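Local coordinates for macrophomate synthase intermolecular Diels-Alderase (Macrophoma commelinae, PDB 1IZC), which belongs to the HpcH/HpaI aldolase/citrate lyase family of TIM-barrel enzymes and carries a magnesium ion and pyruvic acid in its pocket, at residues Trp278-Ser281 against Arg282-Gly286. The protein carries 1 engineered substitution. Sequence-based numbering, arbitrary orientation.
Sequences WGLS and RLVHG
Arg-282 reaches back beside Trp-278, one turn earlier on the helix 276-295 that follows the last strand of the TIM barrel. With chi2 and chi3 both near 180°, the arginine stretches back along the helix toward its N-terminal end and brings the guanidinium alongside the six-membered part of the indole. NH2 approaches the ring obliquely, 3.4 Å from CE3 of Trp-278, with the two planes only 20° apart. Over one guanidinium face, toward its rim, sits CB of Trp-278. The torsion that starts this path puts CG of Arg-282 anti to its carbonyl carbon (chi1 -61°), where the methylene passes 3.1 Å from the carbonyl O of Trp-278. The indole NE1 donates to the carbonyl O of Phe-154 of a third subunit, while OG of Ser-281 hydrogen-bonds Ser-155 OG of that same chain. Another flank of the helix carries Leu-280 and Val-284, which also point the same way, and packs on Leu-59 and Thr-62 of the second subunit, so this part of the helix meets two neighbouring subunits of the hexamer. Along the backbone, N-H to C=O bonds run from residue i+4 to residue i, including the 2.9 Å one from Arg-282 N to Trp-278 O. Between the two aliphatic side chains, CD1 of Leu-280 meets CG2 of Val-284 at 4.0 Å.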
loop_
_atom_site.group_PDB
_atom_site.type_symbol
_atom_site.label_atom_id
_atom_site.label_comp_id
_atom_site.label_asym_id
_atom_site.label_seq_id
_atom_site.Cartn_x
_atom_site.Cartn_y
_atom_site.Cartn_z
ATOM N N TRP A 278 -21.380 10.206 -1.181
ATOM C CA TRP A 278 -22.632 10.707 -0.640
ATOM C C TRP A 278 -23.704 9.636 -0.591
ATOM O O TRP A 278 -24.509 9.614 0.337
ATOM C CB TRP A 278 -23.145 11.892 -1.469
ATOM C CG TRP A 278 -22.359 13.144 -1.269
ATOM C CD1 TRP A 278 -21.247 13.305 -0.491
ATOM C CD2 TRP A 278 -22.631 14.426 -1.850
ATOM N NE1 TRP A 278 -20.809 14.608 -0.552
ATOM C CE2 TRP A 278 -21.639 15.317 -1.381
ATOM C CE3 TRP A 278 -23.616 14.907 -2.722
ATOM C CZ2 TRP A 278 -21.603 16.663 -1.755
ATOM C CZ3 TRP A 278 -23.581 16.245 -3.096
ATOM C CH2 TRP A 278 -22.579 17.107 -2.611
ATOM N N GLY A 279 -23.716 8.757 -1.593
ATOM C CA GLY A 279 -24.714 7.699 -1.651
ATOM C C GLY A 279 -24.616 6.750 -0.465
ATOM O O GLY A 279 -25.615 6.447 0.195
ATOM N N LEU A 280 -23.407 6.272 -0.199
ATOM C CA LEU A 280 -23.196 5.362 0.923
ATOM C C LEU A 280 -23.498 6.082 2.234
ATOM O O LEU A 280 -24.154 5.524 3.114
ATOM C CB LEU A 280 -21.752 4.856 0.934
ATOM C CG LEU A 280 -21.331 3.919 2.080
ATOM C CD1 LEU A 280 -22.135 2.638 2.047
ATOM C CD2 LEU A 280 -19.844 3.602 1.935
ATOM N N SER A 281 -23.018 7.315 2.363
ATOM C CA SER A 281 -23.246 8.092 3.584
ATOM C C SER A 281 -24.746 8.235 3.887
ATOM O O SER A 281 -25.209 7.940 4.999
ATOM C CB SER A 281 -22.598 9.471 3.444
ATOM O OG SER A 281 -22.789 10.256 4.603
ATOM N N ARG A 282 -25.511 8.677 2.891
ATOM C CA ARG A 282 -26.951 8.873 3.069
ATOM C C ARG A 282 -27.697 7.570 3.320
ATOM O O ARG A 282 -28.643 7.531 4.117
ATOM C CB ARG A 282 -27.540 9.591 1.843
ATOM C CG ARG A 282 -26.923 10.965 1.630
ATOM C CD ARG A 282 -27.363 11.615 0.313
ATOM N NE ARG A 282 -26.784 12.950 0.163
ATOM C CZ ARG A 282 -27.050 13.782 -0.842
ATOM N NH1 ARG A 282 -27.891 13.425 -1.803
ATOM N NH2 ARG A 282 -26.483 14.981 -0.879
ATOM N N LEU A 283 -27.282 6.502 2.647
ATOM C CA LEU A 283 -27.924 5.211 2.832
ATOM C C LEU A 283 -27.775 4.747 4.282
ATOM O O LEU A 283 -28.752 4.354 4.928
ATOM C CB LEU A 283 -27.296 4.172 1.902
ATOM C CG LEU A 283 -27.808 2.743 2.086
ATOM C CD1 LEU A 283 -29.249 2.652 1.600
ATOM C CD2 LEU A 283 -26.928 1.782 1.318
ATOM N N VAL A 284 -26.548 4.798 4.791
ATOM C CA VAL A 284 -26.290 4.356 6.153
ATOM C C VAL A 284 -26.919 5.295 7.185
ATOM O O VAL A 284 -27.592 4.843 8.115
ATOM C CB VAL A 284 -24.764 4.212 6.407
ATOM C CG1 VAL A 284 -24.500 3.830 7.859
ATOM C CG2 VAL A 284 -24.190 3.131 5.487
ATOM N N HIS A 285 -26.727 6.601 7.014
ATOM C CA HIS A 285 -27.291 7.562 7.958
ATOM C C HIS A 285 -28.816 7.431 8.019
ATOM O O HIS A 285 -29.415 7.485 9.093
ATOM C CB HIS A 285 -26.930 8.985 7.539
ATOM C CG HIS A 285 -27.390 10.033 8.505
ATOM N ND1 HIS A 285 -26.663 10.391 9.621
ATOM C CD2 HIS A 285 -28.499 10.808 8.514
ATOM C CE1 HIS A 285 -27.304 11.348 10.272
ATOM N NE2 HIS A 285 -28.419 11.619 9.619
ATOM N N GLY A 286 -29.441 7.260 6.856
ATOM C CA GLY A 286 -30.886 7.133 6.813
ATOM C C GLY A 286 -31.383 5.868 7.475
ATOM O O GLY A 286 -32.411 5.884 8.172
#